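Long-range contacts in protein-tyrosine-phosphatase (Shewanella sp., PDB 2Z72), which catalyses the hydrolysis of phosphotyrosine in proteins at low temperature, probably through the pair of zinc ions bound in its calcineurin-like phosphoesterase domain: residues A[78-83]-A[112-117]; A[286-291]-A[304-309]. All blocks are in the same frame, centred on the assembly; numbering follows the deposited sequence.

In the fold
Both interactions build the site of the two zinc ions, and their centres lie about 10 Å apart. Interaction 1 is wholly buried. It joins the loops that follow strands 72-76 and 108-111, which are parallel neighbours in one sheet. Interaction 2 is only partly buried and joins the loops after strands 281-284 and 300-302 of the other sheet. Metal bonds and backbone hydrogen bonds dominate the first contact. In the second, serine hydroxyls, a carboxylate and a lysine carry most of the bonds, and one histidine reaches a zinc. The two contacts meet where Asp78 OD2 receives a probable hydrogen bond from the backbone N of His286. One zinc and its bridging water belong to both.

Interaction 1: A[78-83]-A[112-117]. With ZN (zinc ion), chain B; ZN (zinc ion), chain C.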
loop_
_atom_site.group_PDB
_atom_site.type_symbol
_atom_site.label_atom_id
_atom_site.label_comp_id
_atom_site.label_asym_id
_atom_site.label_seq_id
_atom_site.Cartn_x
_atom_site.Cartn_y
_atom_site.Cartn_z
ATOM N N ASP A 78 -6.268 0.204 -0.926
ATOM C CA ASP A 78 -6.969 1.461 -1.199
ATOM C C ASP A 78 -7.572 2.061 0.066
ATOM O O ASP A 78 -8.709 2.515 0.122
ATOM C CB ASP A 78 -8.036 1.257 -2.285
ATOM C CG ASP A 78 -7.401 0.939 -3.634
ATOM O OD1 ASP A 78 -7.130 1.847 -4.442
ATOM O OD2 ASP A 78 -7.110 -0.269 -3.860
ATOM N N VAL A 79 -6.738 2.120 1.119
ATOM C CA VAL A 79 -7.183 2.768 2.351
ATOM C C VAL A 79 -7.447 4.269 2.145
ATOM O O VAL A 79 -8.327 4.806 2.799
ATOM C CB VAL A 79 -6.142 2.473 3.449
ATOM C CG1 VAL A 79 -6.372 3.296 4.694
ATOM C CG2 VAL A 79 -6.096 0.989 3.781
ATOM N N HIS A 80 -6.670 4.925 1.286
ATOM C CA HIS A 80 -6.961 6.325 0.921
ATOM C C HIS A 80 -7.167 7.189 2.141
ATOM O O HIS A 80 -8.172 7.879 2.327
ATOM C CB HIS A 80 -8.153 6.388 -0.055
ATOM C CG HIS A 80 -7.718 5.999 -1.439
ATOM N ND1 HIS A 80 -6.736 6.654 -2.115
ATOM C CD2 HIS A 80 -8.169 5.048 -2.299
ATOM C CE1 HIS A 80 -6.568 6.099 -3.304
ATOM N NE2 HIS A 80 -7.443 5.092 -3.476
ATOM N N GLY A 81 -6.234 7.102 3.097
ATOM C CA GLY A 81 -6.218 7.966 4.240
ATOM C C GLY A 81 -7.291 7.714 5.281
ATOM O O GLY A 81 -7.521 8.628 6.115
ATOM N N GLN A 82 -7.931 6.579 5.290
ATOM C CA GLN A 82 -8.985 6.245 6.265
ATOM C C GLN A 82 -8.416 5.321 7.347
ATOM O O GLN A 82 -8.601 4.110 7.343
ATOM C CB GLN A 82 -10.177 5.651 5.560
ATOM C CG GLN A 82 -10.821 6.604 4.597
ATOM C CD GLN A 82 -11.508 7.795 5.225
ATOM O OE1 GLN A 82 -11.698 8.836 4.513
ATOM N NE2 GLN A 82 -11.930 7.735 6.443
ATOM N N TYR A 83 -7.675 5.909 8.273
ATOM C CA TYR A 83 -7.040 5.194 9.357
ATOM C C TYR A 83 -8.020 4.504 10.277
ATOM O O TYR A 83 -7.879 3.317 10.629
ATOM C CB TYR A 83 -6.137 6.127 10.168
ATOM C CG TYR A 83 -5.564 5.500 11.416
ATOM C CD1 TYR A 83 -5.951 5.862 12.670
ATOM C CD2 TYR A 83 -4.580 4.511 11.284
ATOM C CE1 TYR A 83 -5.419 5.305 13.809
ATOM C CE2 TYR A 83 -4.036 3.934 12.436
ATOM C CZ TYR A 83 -4.451 4.319 13.672
ATOM O OH TYR A 83 -3.870 3.698 14.773
ATOM N N THR A 112 -2.126 -3.740 -1.234
ATOM C CA THR A 112 -1.837 -3.517 -2.657
ATOM C C THR A 112 -1.999 -2.066 -3.090
ATOM O O THR A 112 -2.600 -1.806 -4.146
ATOM C CB THR A 112 -2.681 -4.445 -3.546
ATOM O OG1 THR A 112 -4.048 -4.272 -3.289
ATOM C CG2 THR A 112 -2.378 -5.932 -3.240
ATOM N N GLY A 113 -1.436 -1.129 -2.316
ATOM C CA GLY A 113 -1.348 0.264 -2.750
ATOM C C GLY A 113 -2.458 1.187 -2.274
ATOM O O GLY A 113 -3.444 0.803 -1.658
ATOM N N ASP A 114 -2.222 2.457 -2.561
ATOM C CA ASP A 114 -3.193 3.557 -2.383
ATOM C C ASP A 114 -3.559 3.823 -0.955
ATOM O O ASP A 114 -4.711 3.972 -0.555
ATOM C CB ASP A 114 -4.430 3.373 -3.269
ATOM C CG ASP A 114 -4.237 3.850 -4.687
ATOM O OD1 ASP A 114 -5.340 3.911 -5.409
ATOM O OD2 ASP A 114 -3.111 4.123 -5.111
ATOM N N ILE A 115 -2.492 4.008 -0.130
ATOM C CA ILE A 115 -2.607 4.673 1.156
ATOM C C ILE A 115 -2.924 6.146 0.986
ATOM O O ILE A 115 -3.766 6.717 1.671
ATOM C CB ILE A 115 -1.325 4.516 1.988
ATOM C CG1 ILE A 115 -1.169 3.075 2.467
ATOM C CG2 ILE A 115 -1.315 5.518 3.137
ATOM C CD1 ILE A 115 0.133 2.759 3.152
ATOM N N PHE A 116 -2.206 6.800 0.069
ATOM C CA PHE A 116 -2.366 8.245 -0.137
ATOM C C PHE A 116 -3.717 8.604 -0.776
ATOM O O PHE A 116 -4.328 7.821 -1.486
ATOM C CB PHE A 116 -1.289 8.772 -1.039
ATOM C CG PHE A 116 0.076 8.876 -0.409
ATOM C CD1 PHE A 116 1.017 7.863 -0.523
ATOM C CD2 PHE A 116 0.411 10.010 0.299
ATOM C CE1 PHE A 116 2.248 8.003 0.054
ATOM C CE2 PHE A 116 1.636 10.130 0.869
ATOM C CZ PHE A 116 2.568 9.154 0.742
ATOM N N ASP A 117 -4.085 9.847 -0.497
ATOM C CA ASP A 117 -5.072 10.680 -1.182
ATOM C C ASP A 117 -6.497 10.372 -0.757
ATOM O O ASP A 117 -6.825 9.326 -0.202
ATOM C CB ASP A 117 -4.881 10.574 -2.703
ATOM C CG ASP A 117 -3.631 11.246 -3.213
ATOM O OD1 ASP A 117 -3.313 11.038 -4.424
ATOM O OD2 ASP A 117 -2.992 12.001 -2.438
HETATM ZN ZN ZN B . -7.454 3.738 -4.959
HETATM ZN ZN ZN C . -5.602 3.169 -7.555
HETATM O O HOH W 1 -4.009 1.083 1.123
HETATM O O HOH W 2 -9.543 3.410 -4.843
HETATM O O HOH W 3 -7.372 3.740 -6.933
#
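The imidazole of His80 has the carbonyl O of Asp114 over the centre of one face, 3.7 Å above the plane. At its edge, in plane, sits the water that bridges the two zinc ions. The backbone O of Phe116 is also near the edge and accepts a hydrogen bond from His80 ND1 at 2.7 Å. That oxygen is tilted 24° out of the ring plane. A weaker bond runs from ND1 to the O of Asp117. Outside the two segments, His150 meets this ring edge-to-face. His80 NE2 binds the first zinc (chain B) at 2.0 Å.

The carboxylates of Asp78 and Asp114 lie side by side and point the same way, their planes 83° apart. Asp78 OD1 and Asp114 OD1 come within 2.9 Å because both bind the first zinc. CG of Asp78 lies beside the backbone N (chi1 -67°), and Asp78 OD1 binds that zinc at 2.0 Å. Asp78 OD2 accepts from the backbone N of His286. Asp114 OD1 also binds the second zinc (chain C), at 2.3 Å. Its OD2 accepts from the backbone N of His150.

Backbone bonds hold the loops together. Asp78 N donates to Gly113 O at 3.0 Å, and His80 N to Asp114 O at 2.9 Å. Gly81 N adds a weak bond to Ile115 O. A water links Val79 N to Gly113 O. Asn149, His207 and His286 complete the protein ligands of the second zinc. The Asp-Val-His and Gly-Asp-Ile-Phe-Asp sequences, with one aspartate shared by both metals, are characteristic of the dinuclear site of calcineurin-like phosphoesterases.

Interaction 2: A[286-291]-A[304-309]; sequences HTSQER and DSSIKV. With ZN (zinc ion), chain C.
Ser288 OG joins a carboxylate and an ammonium group: it donates to Asp304 and accepts from Lys308. Ser288 OG meets Asp304 OD1 at 2.7 Å, from above the carboxylate plane and 46° out of it. Lys308 NZ donates to Ser288 OG at 2.9 Å. The lysine starts with CG between its backbone N and carbonyl carbon (chi1 70°), and the chain beyond is extended. Lys308 CE is 3.2 Å from Ser288 OG. Ser288 OG stands between two groups that are probably of opposite charge, and the ammonium would be expected to polarise the hydroxyl toward Asp304. A water bound to Lys308 NZ makes a weak bond to His286 O.

Asp304 uses its other oxygen within its own loop. Ser306 N donates to Asp304 OD2 at 3.0 Å, nearly in line with the C-O bond, which makes an Asx turn. Ser306 OG donates to Gln289 O at 2.7 Å. This donor stands 51° out of the carbonyl plane. A CA-H...O contact from Ser305 CA reaches the same Gln289 O. In return Gln289 N donates to Asp304 O at 2.8 Å, so Gln289 is bound through both its backbone N and O.

The contact joins two loops of the calcineurin-like phosphoesterase fold, following the parallel strands 281-284 and 300-302. His286 brings the first of them to the dinuclear site. His286 ND1 binds the second zinc (chain C) at 2.1 Å. The water that bridges the two zinc ions also donates to His286 O, at 3.1 Å. Farther along, Thr287 OG1 is held by Arg258.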
loop_
_atom_site.group_PDB
_atom_site.type_symbol
_atom_site.label_atom_id
_atom_site.label_comp_id
_atom_site.label_asym_id
_atom_site.label_seq_id
_atom_site.Cartn_x
_atom_site.Cartn_y
_atom_site.Cartn_z
ATOM N N HIS A 286 -7.484 -0.907 -6.598
ATOM C CA HIS A 286 -7.607 0.196 -7.513
ATOM C C HIS A 286 -9.011 0.521 -7.980
ATOM O O HIS A 286 -9.344 1.705 -8.072
ATOM C CB HIS A 286 -6.681 0.008 -8.737
ATOM C CG HIS A 286 -6.594 1.126 -9.708
ATOM N ND1 HIS A 286 -6.199 2.403 -9.454
ATOM C CD2 HIS A 286 -6.823 1.101 -11.055
ATOM C CE1 HIS A 286 -6.240 3.064 -10.587
ATOM N NE2 HIS A 286 -6.611 2.318 -11.611
ATOM N N THR A 287 -9.773 -0.462 -8.369
ATOM C CA THR A 287 -11.130 -0.349 -8.862
ATOM C C THR A 287 -12.094 -0.761 -7.747
ATOM O O THR A 287 -12.209 -1.936 -7.421
ATOM C CB THR A 287 -11.313 -1.176 -10.147
ATOM O OG1 THR A 287 -10.306 -0.845 -11.093
ATOM C CG2 THR A 287 -12.691 -0.846 -10.761
ATOM N N SER A 288 -12.762 0.271 -7.165
ATOM C CA SER A 288 -13.427 0.071 -5.894
ATOM C C SER A 288 -14.710 -0.754 -6.045
ATOM O O SER A 288 -15.539 -0.478 -6.907
ATOM C CB SER A 288 -13.771 1.398 -5.252
ATOM O OG SER A 288 -12.609 2.236 -5.216
ATOM N N GLN A 289 -14.850 -1.692 -5.153
ATOM C CA GLN A 289 -16.020 -2.573 -5.035
ATOM C C GLN A 289 -16.744 -2.396 -3.702
ATOM O O GLN A 289 -16.208 -1.807 -2.757
ATOM C CB GLN A 289 -15.569 -4.043 -5.144
ATOM C CG GLN A 289 -14.761 -4.330 -6.376
ATOM C CD GLN A 289 -15.429 -3.943 -7.662
ATOM O OE1 GLN A 289 -14.832 -3.289 -8.558
ATOM N NE2 GLN A 289 -16.648 -4.346 -7.762
ATOM N N GLU A 290 -17.957 -2.897 -3.607
ATOM C CA GLU A 290 -18.739 -2.771 -2.377
ATOM C C GLU A 290 -18.263 -3.713 -1.291
ATOM O O GLU A 290 -18.659 -3.574 -0.138
ATOM C CB GLU A 290 -20.221 -3.047 -2.682
ATOM C CG GLU A 290 -20.804 -2.041 -3.666
ATOM C CD GLU A 290 -22.281 -2.265 -3.949
ATOM O OE1 GLU A 290 -22.827 -1.689 -4.918
ATOM O OE2 GLU A 290 -22.977 -2.996 -3.220
ATOM N N ARG A 291 -17.437 -4.711 -1.681
ATOM C CA ARG A 291 -16.996 -5.774 -0.791
ATOM C C ARG A 291 -15.820 -6.449 -1.444
ATOM O O ARG A 291 -15.579 -6.243 -2.640
ATOM C CB ARG A 291 -18.084 -6.840 -0.485
ATOM C CG ARG A 291 -18.698 -7.471 -1.714
ATOM C CD ARG A 291 -19.703 -8.570 -1.367
ATOM N NE ARG A 291 -19.940 -9.338 -2.598
ATOM C CZ ARG A 291 -20.761 -8.948 -3.562
ATOM N NH1 ARG A 291 -21.476 -7.805 -3.451
ATOM N NH2 ARG A 291 -20.834 -9.731 -4.616
ATOM N N ASP A 304 -10.109 -3.878 -3.316
ATOM C CA ASP A 304 -10.514 -2.509 -2.988
ATOM C C ASP A 304 -11.971 -2.617 -2.580
ATOM O O ASP A 304 -12.831 -2.773 -3.461
ATOM C CB ASP A 304 -10.262 -1.550 -4.114
ATOM C CG ASP A 304 -10.701 -0.117 -3.801
ATOM O OD1 ASP A 304 -10.381 0.749 -4.630
ATOM O OD2 ASP A 304 -11.348 0.085 -2.733
ATOM N N SER A 305 -12.231 -2.568 -1.299
ATOM C CA SER A 305 -13.558 -2.678 -0.738
ATOM C C SER A 305 -14.173 -1.368 -0.341
ATOM O O SER A 305 -15.038 -1.304 0.532
ATOM C CB SER A 305 -13.437 -3.600 0.466
ATOM O OG SER A 305 -12.602 -2.918 1.339
ATOM N N SER A 306 -13.695 -0.304 -0.969
ATOM C CA SER A 306 -14.216 1.044 -0.733
ATOM C C SER A 306 -13.964 1.575 0.669
ATOM O O SER A 306 -14.754 2.389 1.165
ATOM C CB SER A 306 -15.696 1.139 -1.127
ATOM O OG SER A 306 -15.831 0.898 -2.540
ATOM N N ILE A 307 -12.844 1.195 1.274
ATOM C CA ILE A 307 -12.409 1.847 2.495
ATOM C C ILE A 307 -12.386 3.370 2.286
ATOM O O ILE A 307 -12.609 4.127 3.251
ATOM C CB ILE A 307 -11.040 1.279 2.941
ATOM C CG1 ILE A 307 -11.179 -0.139 3.384
ATOM C CG2 ILE A 307 -10.428 2.182 4.047
ATOM C CD1 ILE A 307 -9.842 -0.866 3.589
ATOM N N LYS A 308 -12.097 3.850 1.082
ATOM C CA LYS A 308 -11.966 5.263 0.808
ATOM C C LYS A 308 -13.205 6.048 1.172
ATOM O O LYS A 308 -13.088 7.234 1.403
ATOM C CB LYS A 308 -11.620 5.521 -0.666
ATOM C CG LYS A 308 -12.787 5.215 -1.626
ATOM C CD LYS A 308 -12.418 5.250 -3.056
ATOM C CE LYS A 308 -13.616 5.024 -3.963
ATOM N NZ LYS A 308 -13.269 5.064 -5.390
ATOM N N VAL A 309 -14.372 5.398 1.205
ATOM C CA VAL A 309 -15.624 6.106 1.496
ATOM C C VAL A 309 -15.703 6.414 2.971
ATOM O O VAL A 309 -16.472 7.286 3.378
ATOM C CB VAL A 309 -16.798 5.298 0.961
ATOM C CG1 VAL A 309 -18.172 5.854 1.326
ATOM C CG2 VAL A 309 -16.734 5.297 -0.552
HETATM ZN ZN ZN C . -5.602 3.169 -7.555
HETATM O O HOH W 4 -10.968 4.380 -6.953
HETATM O O HOH W 3 -7.372 3.740 -6.933
HETATM O O HOH W 5 -10.525 -4.041 -6.357
HETATM O O HOH W 6 -16.729 -3.397 1.992
#